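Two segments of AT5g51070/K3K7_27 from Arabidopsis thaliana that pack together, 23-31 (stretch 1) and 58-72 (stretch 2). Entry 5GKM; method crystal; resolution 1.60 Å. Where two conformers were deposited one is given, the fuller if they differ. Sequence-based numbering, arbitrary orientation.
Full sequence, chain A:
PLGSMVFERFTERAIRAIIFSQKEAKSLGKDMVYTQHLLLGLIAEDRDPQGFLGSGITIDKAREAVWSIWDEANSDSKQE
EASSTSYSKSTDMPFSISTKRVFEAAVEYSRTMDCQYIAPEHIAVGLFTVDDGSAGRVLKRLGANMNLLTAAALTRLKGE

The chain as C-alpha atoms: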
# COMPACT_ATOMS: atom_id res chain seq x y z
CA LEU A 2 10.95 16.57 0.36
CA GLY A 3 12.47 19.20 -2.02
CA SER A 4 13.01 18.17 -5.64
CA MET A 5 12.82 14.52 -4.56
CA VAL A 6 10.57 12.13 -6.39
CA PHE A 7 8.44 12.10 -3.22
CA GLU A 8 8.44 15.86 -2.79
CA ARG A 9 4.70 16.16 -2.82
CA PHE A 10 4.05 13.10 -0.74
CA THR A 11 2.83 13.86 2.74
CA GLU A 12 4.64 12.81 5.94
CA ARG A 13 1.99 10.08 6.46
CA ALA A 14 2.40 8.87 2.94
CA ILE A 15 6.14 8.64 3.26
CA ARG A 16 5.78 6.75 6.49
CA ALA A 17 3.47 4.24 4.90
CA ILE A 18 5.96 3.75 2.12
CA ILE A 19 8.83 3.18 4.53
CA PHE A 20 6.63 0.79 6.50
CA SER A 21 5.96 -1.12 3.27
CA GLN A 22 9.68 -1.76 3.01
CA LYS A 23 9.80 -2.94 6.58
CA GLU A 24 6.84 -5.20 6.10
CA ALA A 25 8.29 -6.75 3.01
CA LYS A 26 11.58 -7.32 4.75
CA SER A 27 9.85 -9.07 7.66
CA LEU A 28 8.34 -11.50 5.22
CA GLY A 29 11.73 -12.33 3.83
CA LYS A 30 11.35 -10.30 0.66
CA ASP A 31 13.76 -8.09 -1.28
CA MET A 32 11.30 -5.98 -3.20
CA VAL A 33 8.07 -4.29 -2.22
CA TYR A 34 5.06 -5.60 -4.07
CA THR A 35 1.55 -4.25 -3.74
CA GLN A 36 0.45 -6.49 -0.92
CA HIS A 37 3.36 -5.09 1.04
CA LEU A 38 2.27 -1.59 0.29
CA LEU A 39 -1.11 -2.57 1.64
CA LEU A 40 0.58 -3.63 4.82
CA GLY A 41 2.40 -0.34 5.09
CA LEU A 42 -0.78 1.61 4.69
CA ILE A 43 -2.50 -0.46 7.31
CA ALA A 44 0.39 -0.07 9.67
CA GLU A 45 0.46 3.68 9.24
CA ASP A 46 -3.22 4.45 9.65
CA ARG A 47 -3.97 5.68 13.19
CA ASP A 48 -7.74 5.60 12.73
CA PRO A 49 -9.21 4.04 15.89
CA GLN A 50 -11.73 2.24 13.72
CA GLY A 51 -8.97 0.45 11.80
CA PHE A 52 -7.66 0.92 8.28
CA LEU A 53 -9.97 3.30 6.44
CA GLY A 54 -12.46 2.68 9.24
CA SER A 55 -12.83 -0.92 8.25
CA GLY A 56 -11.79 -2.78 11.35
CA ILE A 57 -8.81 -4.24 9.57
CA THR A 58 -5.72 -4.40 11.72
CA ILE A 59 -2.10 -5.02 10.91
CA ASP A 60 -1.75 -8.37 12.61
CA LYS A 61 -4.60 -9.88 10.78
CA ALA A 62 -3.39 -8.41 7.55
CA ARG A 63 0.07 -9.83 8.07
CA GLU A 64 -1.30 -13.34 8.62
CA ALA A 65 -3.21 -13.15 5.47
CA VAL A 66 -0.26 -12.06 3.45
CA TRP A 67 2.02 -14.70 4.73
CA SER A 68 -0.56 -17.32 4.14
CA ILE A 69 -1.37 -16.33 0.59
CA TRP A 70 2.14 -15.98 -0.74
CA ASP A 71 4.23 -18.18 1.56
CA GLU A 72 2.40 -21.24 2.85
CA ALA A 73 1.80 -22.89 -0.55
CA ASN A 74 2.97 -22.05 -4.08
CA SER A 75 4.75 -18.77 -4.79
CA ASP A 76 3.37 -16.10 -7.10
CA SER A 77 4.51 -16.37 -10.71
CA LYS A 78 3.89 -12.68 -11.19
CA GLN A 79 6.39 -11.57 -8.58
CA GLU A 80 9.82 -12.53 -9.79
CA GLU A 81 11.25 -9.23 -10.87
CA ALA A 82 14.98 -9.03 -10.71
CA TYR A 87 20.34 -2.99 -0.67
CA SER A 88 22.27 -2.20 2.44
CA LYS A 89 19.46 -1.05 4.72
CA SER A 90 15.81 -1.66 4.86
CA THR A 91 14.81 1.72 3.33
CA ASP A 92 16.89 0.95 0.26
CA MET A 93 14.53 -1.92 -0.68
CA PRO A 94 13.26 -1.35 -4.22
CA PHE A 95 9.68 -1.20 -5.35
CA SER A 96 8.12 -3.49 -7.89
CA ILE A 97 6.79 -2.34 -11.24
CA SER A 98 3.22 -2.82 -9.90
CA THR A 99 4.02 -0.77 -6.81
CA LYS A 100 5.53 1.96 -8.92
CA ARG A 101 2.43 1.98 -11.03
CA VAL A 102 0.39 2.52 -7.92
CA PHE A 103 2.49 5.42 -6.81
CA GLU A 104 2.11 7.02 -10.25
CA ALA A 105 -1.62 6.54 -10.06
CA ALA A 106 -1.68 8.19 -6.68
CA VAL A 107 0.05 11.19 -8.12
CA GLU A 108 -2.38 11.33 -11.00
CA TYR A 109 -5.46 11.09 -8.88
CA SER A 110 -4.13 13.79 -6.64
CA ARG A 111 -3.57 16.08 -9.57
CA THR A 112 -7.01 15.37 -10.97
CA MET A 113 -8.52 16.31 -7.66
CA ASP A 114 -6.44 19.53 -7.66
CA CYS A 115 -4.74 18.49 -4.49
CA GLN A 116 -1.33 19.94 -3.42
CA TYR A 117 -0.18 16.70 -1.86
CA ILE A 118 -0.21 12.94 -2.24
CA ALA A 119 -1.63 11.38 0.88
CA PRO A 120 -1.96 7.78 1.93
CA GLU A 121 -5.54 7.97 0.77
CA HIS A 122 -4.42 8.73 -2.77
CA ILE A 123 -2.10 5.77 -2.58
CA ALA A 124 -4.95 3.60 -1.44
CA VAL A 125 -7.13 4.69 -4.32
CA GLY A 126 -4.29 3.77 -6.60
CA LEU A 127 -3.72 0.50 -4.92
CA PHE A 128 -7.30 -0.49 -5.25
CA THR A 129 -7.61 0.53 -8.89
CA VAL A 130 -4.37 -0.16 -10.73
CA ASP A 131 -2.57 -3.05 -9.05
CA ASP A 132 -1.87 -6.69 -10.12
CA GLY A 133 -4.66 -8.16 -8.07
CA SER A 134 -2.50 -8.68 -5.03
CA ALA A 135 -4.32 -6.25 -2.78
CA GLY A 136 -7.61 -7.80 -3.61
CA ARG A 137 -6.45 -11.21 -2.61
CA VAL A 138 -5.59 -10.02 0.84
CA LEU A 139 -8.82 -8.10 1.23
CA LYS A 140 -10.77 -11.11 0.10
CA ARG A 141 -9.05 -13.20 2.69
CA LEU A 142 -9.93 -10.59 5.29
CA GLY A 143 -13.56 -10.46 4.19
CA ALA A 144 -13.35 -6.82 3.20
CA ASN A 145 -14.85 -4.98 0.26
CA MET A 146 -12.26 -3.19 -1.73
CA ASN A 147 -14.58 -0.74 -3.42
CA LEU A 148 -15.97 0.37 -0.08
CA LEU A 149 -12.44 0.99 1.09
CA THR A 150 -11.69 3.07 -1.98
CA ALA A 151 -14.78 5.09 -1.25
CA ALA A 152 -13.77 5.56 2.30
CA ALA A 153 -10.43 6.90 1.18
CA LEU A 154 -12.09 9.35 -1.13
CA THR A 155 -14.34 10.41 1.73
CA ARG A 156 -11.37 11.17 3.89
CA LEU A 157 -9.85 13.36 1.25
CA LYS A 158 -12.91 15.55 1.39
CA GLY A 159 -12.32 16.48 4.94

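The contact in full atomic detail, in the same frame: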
# COMPACT_ATOMS: atom_id res chain seq x y z
N LYS A 23 9.64 -2.13 5.39
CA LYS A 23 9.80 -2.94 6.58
C LYS A 23 8.96 -4.18 6.57
O LYS A 23 9.40 -5.20 6.96
CB LYS A 23 9.44 -2.17 7.82
CG LYS A 23 10.22 -0.93 8.00
CD LYS A 23 11.68 -1.16 8.27
CE LYS A 23 11.98 -2.22 9.33
NZ LYS A 23 11.29 -2.02 10.62
N GLU A 24 7.72 -4.06 6.14
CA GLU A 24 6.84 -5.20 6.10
C GLU A 24 7.30 -6.28 5.14
O GLU A 24 7.20 -7.42 5.42
CB GLU A 24 5.41 -4.81 5.79
CG GLU A 24 4.78 -3.93 6.86
CD GLU A 24 4.51 -4.64 8.17
OE1 GLU A 24 4.08 -5.75 8.20
OE2 GLU A 24 4.74 -4.03 9.19
N ALA A 25 7.78 -5.84 4.00
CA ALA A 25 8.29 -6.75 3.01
C ALA A 25 9.51 -7.46 3.55
O ALA A 25 9.63 -8.63 3.41
CB ALA A 25 8.62 -6.03 1.70
N LYS A 26 10.38 -6.71 4.20
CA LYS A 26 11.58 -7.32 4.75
C LYS A 26 11.23 -8.36 5.78
O LYS A 26 11.78 -9.42 5.81
CB LYS A 26 12.46 -6.26 5.40
CG LYS A 26 13.82 -6.74 5.82
CD LYS A 26 14.68 -7.13 4.63
CE LYS A 26 15.99 -7.81 5.02
NZ LYS A 26 16.59 -8.58 3.91
N SER A 27 10.29 -8.00 6.63
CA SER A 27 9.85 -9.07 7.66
C SER A 27 9.38 -10.50 7.14
O SER A 27 9.44 -11.50 7.73
CB SER A 27 8.83 -8.48 8.61
OG SER A 27 7.60 -8.16 7.96
N LEU A 28 8.86 -10.36 5.92
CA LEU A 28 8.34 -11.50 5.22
C LEU A 28 9.42 -12.23 4.45
O LEU A 28 9.15 -13.18 3.79
CB LEU A 28 7.18 -11.16 4.30
CG LEU A 28 5.95 -10.71 5.03
CD1 LEU A 28 5.05 -9.88 4.14
CD2 LEU A 28 5.20 -11.84 5.65
N GLY A 29 10.63 -11.74 4.56
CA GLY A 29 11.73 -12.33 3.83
C GLY A 29 11.83 -11.95 2.37
O GLY A 29 12.35 -12.65 1.60
N LYS A 30 11.31 -10.78 2.02
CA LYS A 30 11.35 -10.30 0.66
C LYS A 30 12.45 -9.26 0.39
O LYS A 30 12.98 -8.71 1.27
CB LYS A 30 10.00 -9.73 0.26
CG LYS A 30 8.82 -10.56 0.71
CD LYS A 30 8.72 -11.87 -0.00
CE LYS A 30 7.66 -12.75 0.61
NZ LYS A 30 7.41 -14.02 -0.10
N ASP A 31 12.80 -9.07 -0.87
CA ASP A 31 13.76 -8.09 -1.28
C ASP A 31 13.25 -7.02 -2.26
O ASP A 31 14.01 -6.34 -2.83
CB ASP A 31 14.97 -8.76 -1.91
CG ASP A 31 15.66 -9.71 -0.97
OD1 ASP A 31 16.11 -9.29 0.09
OD2 ASP A 31 15.74 -10.88 -1.33
N THR A 58 -6.88 -4.70 10.92
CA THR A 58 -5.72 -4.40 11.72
C THR A 58 -4.51 -5.07 11.15
O THR A 58 -4.64 -6.01 10.46
CB THR A 58 -5.83 -4.90 13.20
OG1 THR A 58 -6.08 -6.29 13.23
CG2 THR A 58 -6.87 -4.17 13.91
N ILE A 59 -3.34 -4.56 11.49
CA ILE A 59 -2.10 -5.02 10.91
C ILE A 59 -1.78 -6.50 11.18
O ILE A 59 -1.34 -7.17 10.30
CB ILE A 59 -0.94 -4.07 11.28
CG1 ILE A 59 0.31 -4.41 10.51
CG2 ILE A 59 -0.68 -4.02 12.77
CD1 ILE A 59 0.23 -4.21 9.03
N ASP A 60 -2.05 -6.98 12.37
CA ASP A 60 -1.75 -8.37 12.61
C ASP A 60 -2.52 -9.34 11.78
O ASP A 60 -2.01 -10.29 11.27
CB ASP A 60 -1.84 -8.68 14.10
CG ASP A 60 -0.66 -8.09 14.88
OD1 ASP A 60 0.52 -8.18 14.43
OD2 ASP A 60 -0.94 -7.45 15.89
N LYS A 61 -3.79 -9.07 11.64
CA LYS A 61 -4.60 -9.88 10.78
C LYS A 61 -4.16 -9.79 9.34
O LYS A 61 -4.08 -10.76 8.69
CB LYS A 61 -6.07 -9.48 10.89
CG LYS A 61 -6.70 -9.81 12.22
CD LYS A 61 -6.84 -11.29 12.41
CE LYS A 61 -7.76 -11.59 13.59
NZ LYS A 61 -6.97 -11.43 14.85
N ALA A 62 -3.86 -8.59 8.90
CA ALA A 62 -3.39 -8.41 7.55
C ALA A 62 -2.08 -9.14 7.29
O ALA A 62 -1.97 -9.78 6.32
CB ALA A 62 -3.29 -6.93 7.19
N ARG A 63 -1.17 -9.09 8.21
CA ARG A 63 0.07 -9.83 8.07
C ARG A 63 -0.10 -11.36 7.97
O ARG A 63 0.50 -11.97 7.15
CB ARG A 63 0.99 -9.53 9.25
CG ARG A 63 1.55 -8.15 9.29
CD ARG A 63 2.38 -7.99 10.57
NE ARG A 63 3.05 -6.72 10.63
CZ ARG A 63 3.18 -6.02 11.73
NH1 ARG A 63 2.71 -6.52 12.85
NH2 ARG A 63 3.75 -4.84 11.72
N GLU A 64 -1.00 -11.92 8.74
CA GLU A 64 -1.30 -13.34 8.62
C GLU A 64 -1.81 -13.72 7.27
O GLU A 64 -1.46 -14.74 6.74
CB GLU A 64 -2.35 -13.74 9.63
CG GLU A 64 -1.86 -13.68 11.04
CD GLU A 64 -2.94 -13.81 12.09
OE1 GLU A 64 -4.05 -14.21 11.75
OE2 GLU A 64 -2.62 -13.52 13.25
N ALA A 65 -2.66 -12.88 6.73
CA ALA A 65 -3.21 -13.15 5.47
C ALA A 65 -2.14 -13.16 4.43
O ALA A 65 -2.14 -13.98 3.58
CB ALA A 65 -4.26 -12.11 5.12
N VAL A 66 -1.26 -12.17 4.48
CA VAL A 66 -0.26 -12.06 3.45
C VAL A 66 0.71 -13.25 3.43
O VAL A 66 1.08 -13.75 2.41
CB VAL A 66 0.48 -10.71 3.56
CG1 VAL A 66 1.71 -10.69 2.66
CG2 VAL A 66 -0.45 -9.59 3.10
N TRP A 67 1.13 -13.60 4.61
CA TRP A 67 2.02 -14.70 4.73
C TRP A 67 1.37 -15.95 4.18
O TRP A 67 1.93 -16.66 3.34
CB TRP A 67 2.41 -14.90 6.20
CG TRP A 67 3.27 -16.13 6.35
CD1 TRP A 67 2.90 -17.35 6.87
CD2 TRP A 67 4.66 -16.30 5.96
NE1 TRP A 67 3.92 -18.22 6.83
CE2 TRP A 67 5.01 -17.67 6.30
CE3 TRP A 67 5.63 -15.49 5.42
CZ2 TRP A 67 6.27 -18.19 6.06
CZ3 TRP A 67 6.89 -16.03 5.18
CH2 TRP A 67 7.19 -17.36 5.49
N SER A 68 0.11 -16.15 4.57
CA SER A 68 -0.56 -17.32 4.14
C SER A 68 -0.71 -17.40 2.62
O SER A 68 -0.44 -18.42 2.01
CB SER A 68 -1.91 -17.38 4.82
OG SER A 68 -2.57 -18.50 4.35
N ILE A 69 -1.11 -16.31 2.03
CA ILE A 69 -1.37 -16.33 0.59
C ILE A 69 -0.17 -16.60 -0.28
O ILE A 69 -0.24 -17.37 -1.18
CB ILE A 69 -2.10 -15.02 0.16
CG1 ILE A 69 -3.44 -14.95 0.84
CG2 ILE A 69 -2.35 -14.97 -1.33
CD1 ILE A 69 -4.03 -13.58 0.81
N TRP A 70 0.92 -15.92 0.03
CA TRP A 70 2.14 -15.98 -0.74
C TRP A 70 3.18 -16.97 -0.25
O TRP A 70 4.04 -17.32 -1.03
CB TRP A 70 2.79 -14.60 -0.85
CG TRP A 70 2.08 -13.77 -1.88
CD1 TRP A 70 2.33 -13.75 -3.24
CD2 TRP A 70 0.92 -12.91 -1.71
NE1 TRP A 70 1.47 -12.94 -3.90
CE2 TRP A 70 0.59 -12.42 -3.05
CE3 TRP A 70 0.20 -12.47 -0.65
CZ2 TRP A 70 -0.47 -11.57 -3.26
CZ3 TRP A 70 -0.86 -11.63 -0.88
CH2 TRP A 70 -1.20 -11.20 -2.17
N ASP A 71 3.14 -17.35 1.03
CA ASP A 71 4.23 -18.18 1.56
C ASP A 71 3.96 -19.59 2.07
O ASP A 71 4.89 -20.34 2.26
CB ASP A 71 5.04 -17.40 2.58
CG ASP A 71 6.04 -16.46 1.94
OD1 ASP A 71 5.68 -15.33 1.64
OD2 ASP A 71 7.16 -16.89 1.72
N GLU A 72 2.70 -19.93 2.28
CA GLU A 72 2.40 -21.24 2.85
C GLU A 72 2.16 -22.36 1.82
O GLU A 72 2.19 -23.49 2.17
CB GLU A 72 1.23 -21.11 3.82
CG GLU A 72 1.66 -20.37 5.10
CD GLU A 72 2.43 -21.25 6.11
OE1 GLU A 72 3.03 -22.20 5.71
OE2 GLU A 72 2.39 -20.99 7.28
O HOH W 1 9.53 -15.41 2.18

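Leu28, Glu24 and Arg63 cover the most surface in this small contact, which buries 345 Å² in all between the end of one helix (stretch 1) and the helix that begins at Ile59. Leu28 lies at the centre. Its CA-to-CB bond points sideways, yet with chi1 m and chi2 t the end of the side chain comes nearer to stretch 2 and its two methyls divide the neighbours: CD1 sits 3.7 Å from CG1 of Val66, and CD2 lies 3.7 Å from CE3 of Trp67, near the plane of the indole and at its edge, so the leucine does not cover the ring face. Val66 and Trp67 are consecutive, and Leu28 reaches both where the backbones run 7.1 Å apart, CA of Leu28 to CA of Trp67.

One turn earlier, Glu24 points toward stretch 2 and meets Arg63 in a two-pronged salt bridge. Arg63 NE donates to Glu24 OE1 at 2.8 Å and Arg63 NH2 to Glu24 OE2 at 2.8 Å, with N-H...acceptor angles of 176° and 171°; the carboxylate thus meets the guanidinium edge with both bonds nearly straight. The remaining nitrogen, Arg63 NH1, makes a weak bond to Asp60 OD1 at 3.2 Å, tying the arginine to its own helix. Ile59 CD1 approaches Glu24 OE1 to 4.2 Å.

Beyond Leu28 the chain leaves the helix at Gly29, whose positive phi belongs to a Schellman motif: Gly29 N bonds to Lys26 O (2.9 Å) and Lys30 N to Ala25 O (3.1 Å). Lys30 then extends along its last two torsions, both t, to place NZ 2.8 Å from Asp71 OD1 in a second salt bridge. A water reinforces this end, donating to Leu28 O and to Asp71 OD2, each at 2.8 Å from its oxygen. Charged pairs therefore flank the apolar leucine contact along the helix.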